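Local coordinates for uncharacterized protein (Desulfotomaculum acetoxidans, PDB 3U4Y) that is of unknown function but folds as a seven-bladed beta-propeller of the lactonase family, at residues T48-V56 against L64-E72; K119-P127 against A160-G168. All coordinates share one frame; numbering follows the deposited sequence.

Contact 1: T48-V56 against L64-E72; sequences TSDCSNVVV and LVQIETQLE
The two middle strands of a four-stranded antiparallel propeller blade, 53-58 and 63-68, meet here as a beta hairpin. V54 and I67 form one hydrogen-bonded pair, with V54 N to I67 O at 3.0 Å, and V56 and V65 form the next, with V56 N to V65 O also at 3.0 Å. I67 N returns the bond to V54 O (3.2 Å). Beyond the strand, T69 N continues the pairing to S52 O at 3.0 Å, and C51, just before, is tied by a disulfide to C322. On one face V56 and V65 lie side by side, while V54 CG2 meets T69 CG2; I13 and V15 of strand 11-16, in the neighbouring blade, pack against V54 and V56. The other face carries N53, V55, Q66 and E68. There a chi1 of 153° swings V55 CG1 away from the backbone N and toward L64 CD1, 3.6 Å off. The Q66 chain is extended beyond CG; its OE1 accepts a hydrogen bond from Y113 OH, while NE2 donates to N53 OD1. The two amide planes stand 76° apart: N53 OD1 lies in the amide plane of Q66, 3.2 Å from NE2, whereas NE2 sits above the plane of the N53 amide.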
loop_
_atom_site.group_PDB
_atom_site.type_symbol
_atom_site.label_atom_id
_atom_site.label_comp_id
_atom_site.label_asym_id
_atom_site.label_seq_id
_atom_site.Cartn_x
_atom_site.Cartn_y
_atom_site.Cartn_z
ATOM N N THR A 48 4.941 2.929 -10.813
ATOM C CA THR A 48 5.093 1.882 -11.817
ATOM C C THR A 48 6.490 1.177 -11.744
ATOM O O THR A 48 7.444 1.759 -11.219
ATOM C CB THR A 48 4.616 2.464 -13.203
ATOM O OG1 THR A 48 3.451 1.752 -13.653
ATOM C CG2 THR A 48 5.719 2.542 -14.281
ATOM N N SER A 49 6.601 -0.085 -12.170
ATOM C CA SER A 49 7.909 -0.772 -12.135
ATOM C C SER A 49 8.920 0.120 -12.798
ATOM O O SER A 49 9.900 0.568 -12.195
ATOM C CB SER A 49 7.882 -2.052 -12.954
ATOM O OG SER A 49 7.176 -3.082 -12.301
ATOM N N ASP A 50 8.665 0.275 -14.096
ATOM C CA ASP A 50 9.148 1.334 -14.977
ATOM C C ASP A 50 9.531 2.603 -14.213
ATOM O O ASP A 50 10.591 3.178 -14.472
ATOM C CB ASP A 50 8.033 1.596 -15.997
ATOM C CG ASP A 50 8.412 2.590 -17.047
ATOM O OD1 ASP A 50 7.854 2.505 -18.163
ATOM O OD2 ASP A 50 9.253 3.466 -16.766
ATOM N N CYS A 51 8.674 3.013 -13.269
ATOM C CA CYS A 51 8.896 4.187 -12.406
ATOM C C CYS A 51 8.414 5.479 -13.077
ATOM O O CYS A 51 8.591 6.585 -12.546
ATOM C CB CYS A 51 10.366 4.308 -11.966
ATOM S SG CYS A 51 10.660 3.991 -10.210
ATOM N N SER A 52 7.767 5.308 -14.229
ATOM C CA SER A 52 7.427 6.407 -15.121
ATOM C C SER A 52 6.048 7.017 -14.853
ATOM O O SER A 52 5.825 8.208 -15.087
ATOM C CB SER A 52 7.499 5.915 -16.565
ATOM O OG SER A 52 6.708 4.750 -16.749
ATOM N N ASN A 53 5.118 6.196 -14.382
ATOM C CA ASN A 53 3.770 6.670 -14.110
ATOM C C ASN A 53 3.297 6.415 -12.693
ATOM O O ASN A 53 3.590 5.389 -12.086
ATOM C CB ASN A 53 2.774 6.094 -15.109
ATOM C CG ASN A 53 2.927 6.705 -16.466
ATOM O OD1 ASN A 53 2.094 7.509 -16.911
ATOM N ND2 ASN A 53 4.023 6.367 -17.128
ATOM N N VAL A 54 2.547 7.382 -12.190
ATOM C CA VAL A 54 2.010 7.351 -10.847
ATOM C C VAL A 54 0.487 7.298 -10.902
ATOM O O VAL A 54 -0.118 7.644 -11.920
ATOM C CB VAL A 54 2.458 8.599 -10.069
ATOM C CG1 VAL A 54 1.353 9.105 -9.161
ATOM C CG2 VAL A 54 3.719 8.305 -9.291
ATOM N N VAL A 55 -0.125 6.843 -9.813
ATOM C CA VAL A 55 -1.572 6.849 -9.691
ATOM C C VAL A 55 -1.998 7.336 -8.310
ATOM O O VAL A 55 -1.445 6.883 -7.304
ATOM C CB VAL A 55 -2.152 5.462 -9.966
ATOM C CG1 VAL A 55 -3.432 5.298 -9.234
ATOM C CG2 VAL A 55 -2.385 5.291 -11.451
ATOM N N VAL A 56 -2.946 8.278 -8.261
ATOM C CA VAL A 56 -3.518 8.733 -6.987
ATOM C C VAL A 56 -5.024 8.513 -6.961
ATOM O O VAL A 56 -5.699 8.671 -7.968
ATOM C CB VAL A 56 -3.231 10.216 -6.692
ATOM C CG1 VAL A 56 -3.312 10.468 -5.211
ATOM C CG2 VAL A 56 -1.864 10.593 -7.159
ATOM N N LEU A 64 -9.839 8.979 -9.940
ATOM C CA LEU A 64 -8.449 8.560 -10.078
ATOM C C LEU A 64 -7.671 9.496 -11.008
ATOM O O LEU A 64 -8.127 9.797 -12.107
ATOM C CB LEU A 64 -8.383 7.133 -10.621
ATOM C CG LEU A 64 -6.988 6.556 -10.907
ATOM C CD1 LEU A 64 -6.844 5.143 -10.359
ATOM C CD2 LEU A 64 -6.678 6.587 -12.384
ATOM N N VAL A 65 -6.502 9.953 -10.578
ATOM C CA VAL A 65 -5.634 10.740 -11.458
ATOM C C VAL A 65 -4.319 10.007 -11.785
ATOM O O VAL A 65 -3.762 9.313 -10.930
ATOM C CB VAL A 65 -5.322 12.134 -10.871
ATOM C CG1 VAL A 65 -6.538 12.695 -10.195
ATOM C CG2 VAL A 65 -4.193 12.045 -9.882
ATOM N N GLN A 66 -3.845 10.168 -13.025
ATOM C CA GLN A 66 -2.617 9.535 -13.515
ATOM C C GLN A 66 -1.600 10.583 -13.914
ATOM O O GLN A 66 -1.928 11.534 -14.606
ATOM C CB GLN A 66 -2.915 8.641 -14.726
ATOM C CG GLN A 66 -1.678 8.263 -15.554
ATOM C CD GLN A 66 -1.985 7.298 -16.701
ATOM O OE1 GLN A 66 -3.128 6.869 -16.889
ATOM N NE2 GLN A 66 -0.957 6.951 -17.471
ATOM N N ILE A 67 -0.356 10.416 -13.495
ATOM C CA ILE A 67 0.646 11.410 -13.851
ATOM C C ILE A 67 1.969 10.814 -14.386
ATOM O O ILE A 67 2.376 9.736 -13.961
ATOM C CB ILE A 67 0.882 12.404 -12.687
ATOM C CG1 ILE A 67 2.301 12.296 -12.160
ATOM C CG2 ILE A 67 -0.143 12.216 -11.560
ATOM C CD1 ILE A 67 2.675 13.455 -11.298
ATOM N N GLU A 68 2.602 11.494 -15.349
ATOM C CA GLU A 68 3.922 11.091 -15.849
ATOM C C GLU A 68 5.018 11.834 -15.089
ATOM O O GLU A 68 4.907 13.033 -14.860
ATOM C CB GLU A 68 4.064 11.394 -17.335
ATOM C CG GLU A 68 3.212 10.561 -18.274
ATOM C CD GLU A 68 3.467 10.924 -19.745
ATOM O OE1 GLU A 68 4.348 11.788 -20.012
ATOM O OE2 GLU A 68 2.787 10.347 -20.628
ATOM N N THR A 69 6.091 11.145 -14.721
ATOM C CA THR A 69 7.019 11.699 -13.738
ATOM C C THR A 69 8.385 12.117 -14.258
ATOM O O THR A 69 9.216 12.607 -13.482
ATOM C CB THR A 69 7.279 10.686 -12.629
ATOM O OG1 THR A 69 7.952 9.548 -13.181
ATOM C CG2 THR A 69 5.976 10.242 -12.005
ATOM N N GLN A 70 8.617 11.914 -15.554
ATOM C CA GLN A 70 9.941 12.096 -16.135
ATOM C C GLN A 70 10.091 13.393 -16.915
ATOM O O GLN A 70 10.535 13.374 -18.065
ATOM C CB GLN A 70 10.296 10.911 -17.044
ATOM C CG GLN A 70 10.664 9.624 -16.302
ATOM C CD GLN A 70 11.640 9.877 -15.171
ATOM O OE1 GLN A 70 12.716 10.444 -15.380
ATOM N NE2 GLN A 70 11.263 9.476 -13.962
ATOM N N LEU A 71 9.722 14.521 -16.315
ATOM C CA LEU A 71 9.904 15.795 -17.007
ATOM C C LEU A 71 9.932 17.025 -16.130
ATOM O O LEU A 71 9.569 16.981 -14.954
ATOM C CB LEU A 71 8.899 15.981 -18.145
ATOM C CG LEU A 71 7.678 15.096 -18.047
ATOM C CD1 LEU A 71 6.928 15.432 -16.779
ATOM C CD2 LEU A 71 6.821 15.268 -19.272
ATOM N N GLU A 72 10.374 18.109 -16.767
ATOM C CA GLU A 72 10.670 19.410 -16.162
ATOM C C GLU A 72 9.855 19.716 -14.914
ATOM O O GLU A 72 10.422 19.787 -13.830
ATOM C CB GLU A 72 10.561 20.533 -17.219
ATOM C CG GLU A 72 11.797 20.716 -18.130
ATOM C CD GLU A 72 12.010 19.587 -19.146
ATOM O OE1 GLU A 72 13.057 19.604 -19.842
ATOM O OE2 GLU A 72 11.133 18.696 -19.252
#

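Contact 2: K119-P127 against A160-G168; sequences KFISTIPIP and ADGVLFDTG
D166 OD1 accepts a hydrogen bond from G168 N at 2.9 Å, met from above the carboxylate plane, which closes an Asx turn, while OD2 forms a salt bridge with R154. Across the contact the one hydrogen bond is weak: L164 N points almost straight at S122 OG (175° at the hydrogen) but stays 3.4 Å away. The hydroxyl is placed there by a chi1 of -172°, which sets OG opposite the backbone N of S122. Apolar contacts make up most of the rest. I124 and L164 cross at a slant, and I124 CD1 comes to 3.9 Å from L164 CB and to 3.8 Å from F165 C, so the methyl lies against both side chain and backbone of strand 164-168. L164 reaches back with CD1, 3.8 Å from S122 O. At the other end I121 CD1 approaches D161 O at 3.3 Å, and I121 CG2 packs on the backbone of G162, whose positive phi suits a residue without a side chain. G162 O is bound by S112 OG, a link to strand 109-114. The strands run roughly parallel, 27° apart, with axes 7.2 Å from each other at the closest, and no backbone hydrogen bond joins them. Each is the fourth strand, at one edge of its blade: 119-125 pairs with 109-114, 164-172 with 152-158, and L164 tucks inward against M110, I143 and I158.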
loop_
_atom_site.group_PDB
_atom_site.type_symbol
_atom_site.label_atom_id
_atom_site.label_comp_id
_atom_site.label_asym_id
_atom_site.label_seq_id
_atom_site.Cartn_x
_atom_site.Cartn_y
_atom_site.Cartn_z
ATOM N N LYS A 119 -8.635 4.577 -19.058
ATOM C CA LYS A 119 -10.012 4.460 -18.552
ATOM C C LYS A 119 -10.206 3.295 -17.564
ATOM O O LYS A 119 -9.292 2.489 -17.363
ATOM C CB LYS A 119 -10.991 4.261 -19.711
ATOM C CG LYS A 119 -10.440 4.573 -21.085
ATOM C CD LYS A 119 -11.028 3.628 -22.129
ATOM C CE LYS A 119 -10.906 2.170 -21.675
ATOM N NZ LYS A 119 -11.385 1.211 -22.713
ATOM N N PHE A 120 -11.397 3.203 -16.960
ATOM C CA PHE A 120 -11.756 2.035 -16.152
ATOM C C PHE A 120 -12.356 0.950 -17.001
ATOM O O PHE A 120 -12.953 1.218 -18.030
ATOM C CB PHE A 120 -12.720 2.363 -15.029
ATOM C CG PHE A 120 -12.111 3.153 -13.936
ATOM C CD1 PHE A 120 -11.579 2.525 -12.838
ATOM C CD2 PHE A 120 -12.046 4.529 -14.013
ATOM C CE1 PHE A 120 -10.993 3.256 -11.818
ATOM C CE2 PHE A 120 -11.476 5.267 -13.000
ATOM C CZ PHE A 120 -10.944 4.627 -11.897
ATOM N N ILE A 121 -12.210 -0.281 -16.537
ATOM C CA ILE A 121 -12.466 -1.453 -17.355
ATOM C C ILE A 121 -13.501 -2.332 -16.698
ATOM O O ILE A 121 -14.405 -2.832 -17.355
ATOM C CB ILE A 121 -11.170 -2.279 -17.577
ATOM C CG1 ILE A 121 -10.259 -1.580 -18.582
ATOM C CG2 ILE A 121 -11.495 -3.678 -18.058
ATOM C CD1 ILE A 121 -9.597 -2.530 -19.570
ATOM N N SER A 122 -13.360 -2.535 -15.397
ATOM C CA SER A 122 -14.284 -3.410 -14.691
ATOM C C SER A 122 -14.631 -2.893 -13.319
ATOM O O SER A 122 -13.843 -2.214 -12.658
ATOM C CB SER A 122 -13.743 -4.838 -14.583
ATOM O OG SER A 122 -14.732 -5.707 -14.048
ATOM N N THR A 123 -15.835 -3.237 -12.898
ATOM C CA THR A 123 -16.305 -2.871 -11.584
ATOM C C THR A 123 -17.083 -4.040 -11.005
ATOM O O THR A 123 -17.940 -4.624 -11.663
ATOM C CB THR A 123 -17.167 -1.608 -11.651
ATOM O OG1 THR A 123 -16.438 -0.581 -12.343
ATOM C CG2 THR A 123 -17.511 -1.132 -10.255
ATOM N N ILE A 124 -16.736 -4.414 -9.784
ATOM C CA ILE A 124 -17.492 -5.423 -9.064
ATOM C C ILE A 124 -17.660 -5.009 -7.607
ATOM O O ILE A 124 -16.808 -4.318 -7.038
ATOM C CB ILE A 124 -16.871 -6.852 -9.195
ATOM C CG1 ILE A 124 -15.547 -6.979 -8.438
ATOM C CG2 ILE A 124 -16.684 -7.237 -10.664
ATOM C CD1 ILE A 124 -15.056 -8.394 -8.385
ATOM N N PRO A 125 -18.772 -5.429 -7.002
ATOM C CA PRO A 125 -19.092 -5.117 -5.607
ATOM C C PRO A 125 -18.269 -5.953 -4.627
ATOM O O PRO A 125 -17.990 -7.144 -4.840
ATOM C CB PRO A 125 -20.566 -5.499 -5.506
ATOM C CG PRO A 125 -20.674 -6.642 -6.433
ATOM C CD PRO A 125 -19.749 -6.354 -7.590
ATOM N N ILE A 126 -17.891 -5.301 -3.538
ATOM C CA ILE A 126 -17.133 -5.930 -2.481
ATOM C C ILE A 126 -17.896 -5.711 -1.171
ATOM O O ILE A 126 -18.751 -4.825 -1.087
ATOM C CB ILE A 126 -15.701 -5.352 -2.454
ATOM C CG1 ILE A 126 -15.715 -3.869 -2.100
ATOM C CG2 ILE A 126 -15.075 -5.486 -3.826
ATOM C CD1 ILE A 126 -14.356 -3.290 -1.868
ATOM N N PRO A 127 -17.622 -6.532 -0.152
ATOM C CA PRO A 127 -18.390 -6.444 1.091
ATOM C C PRO A 127 -18.137 -5.152 1.833
ATOM O O PRO A 127 -17.110 -4.516 1.636
ATOM C CB PRO A 127 -17.856 -7.613 1.925
ATOM C CG PRO A 127 -17.223 -8.519 0.958
ATOM C CD PRO A 127 -16.675 -7.652 -0.128
ATOM N N ALA A 160 -6.037 -10.960 -17.938
ATOM C CA ALA A 160 -5.183 -10.264 -18.899
ATOM C C ALA A 160 -5.823 -8.972 -19.417
ATOM O O ALA A 160 -5.125 -8.015 -19.772
ATOM C CB ALA A 160 -4.892 -11.181 -20.042
ATOM N N ASP A 161 -7.154 -8.962 -19.438
ATOM C CA ASP A 161 -7.948 -7.832 -19.904
ATOM C C ASP A 161 -8.252 -6.794 -18.835
ATOM O O ASP A 161 -8.634 -5.677 -19.162
ATOM C CB ASP A 161 -9.288 -8.323 -20.459
ATOM C CG ASP A 161 -9.133 -9.131 -21.730
ATOM O OD1 ASP A 161 -8.042 -9.085 -22.349
ATOM O OD2 ASP A 161 -10.118 -9.802 -22.112
ATOM N N GLY A 162 -8.125 -7.149 -17.561
ATOM C CA GLY A 162 -8.466 -6.212 -16.503
ATOM C C GLY A 162 -9.813 -6.495 -15.858
ATOM O O GLY A 162 -10.184 -5.886 -14.852
ATOM N N VAL A 163 -10.551 -7.431 -16.439
ATOM C CA VAL A 163 -11.800 -7.889 -15.863
ATOM C C VAL A 163 -11.565 -8.487 -14.467
ATOM O O VAL A 163 -10.675 -9.315 -14.267
ATOM C CB VAL A 163 -12.447 -8.941 -16.771
ATOM C CG1 VAL A 163 -13.922 -9.045 -16.502
ATOM C CG2 VAL A 163 -12.214 -8.585 -18.206
ATOM N N LEU A 164 -12.374 -8.064 -13.504
ATOM C CA LEU A 164 -12.274 -8.557 -12.139
ATOM C C LEU A 164 -13.268 -9.686 -11.887
ATOM O O LEU A 164 -14.317 -9.753 -12.528
ATOM C CB LEU A 164 -12.526 -7.415 -11.166
ATOM C CG LEU A 164 -11.560 -6.239 -11.301
ATOM C CD1 LEU A 164 -12.136 -4.966 -10.719
ATOM C CD2 LEU A 164 -10.259 -6.579 -10.626
ATOM N N PHE A 165 -12.920 -10.573 -10.955
ATOM C CA PHE A 165 -13.754 -11.714 -10.586
ATOM C C PHE A 165 -13.754 -11.918 -9.078
ATOM O O PHE A 165 -12.775 -11.631 -8.387
ATOM C CB PHE A 165 -13.267 -12.997 -11.256
ATOM C CG PHE A 165 -13.285 -12.946 -12.760
ATOM C CD1 PHE A 165 -14.339 -13.504 -13.476
ATOM C CD2 PHE A 165 -12.245 -12.347 -13.462
ATOM C CE1 PHE A 165 -14.360 -13.465 -14.864
ATOM C CE2 PHE A 165 -12.259 -12.302 -14.852
ATOM C CZ PHE A 165 -13.319 -12.862 -15.552
ATOM N N ASP A 166 -14.871 -12.424 -8.575
ATOM C CA ASP A 166 -15.003 -12.743 -7.167
ATOM C C ASP A 166 -15.033 -14.252 -6.999
ATOM O O ASP A 166 -15.951 -14.917 -7.475
ATOM C CB ASP A 166 -16.289 -12.145 -6.615
ATOM C CG ASP A 166 -16.301 -12.079 -5.099
ATOM O OD1 ASP A 166 -15.478 -12.782 -4.464
ATOM O OD2 ASP A 166 -17.133 -11.318 -4.548
ATOM N N THR A 167 -14.027 -14.798 -6.322
ATOM C CA THR A 167 -14.004 -16.231 -6.038
ATOM C C THR A 167 -14.843 -16.575 -4.809
ATOM O O THR A 167 -15.306 -17.702 -4.671
ATOM C CB THR A 167 -12.571 -16.743 -5.854
ATOM O OG1 THR A 167 -12.058 -16.282 -4.600
ATOM C CG2 THR A 167 -11.691 -16.215 -6.964
ATOM N N GLY A 168 -15.040 -15.592 -3.934
ATOM C CA GLY A 168 -15.786 -15.786 -2.707
ATOM C C GLY A 168 -15.146 -16.810 -1.793
ATOM O O GLY A 168 -15.830 -17.503 -1.046
#

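How the contacts relate
Contact 1 comes first along the chain and closes before contact 2 opens; their centres lie 23 Å apart. Contact 1 sits inside one blade, joining the two middle strands of the sheet 42-47, 53-58, 63-68, 75-81. Contact 2 instead runs between the fourth strands, each at one edge, of the next two blades, 119-125 and 164-172. Strand 119-125 also ties the contacts together, because its F120 CZ packs on L64 CB of contact 1 at 3.8 Å, and F120 meets Y113, the partner of Q66, edge to face. Backbone pairing within a blade, and mainly side-chain contacts between blades, thus follow one another around three consecutive sheets of the seven-bladed propeller.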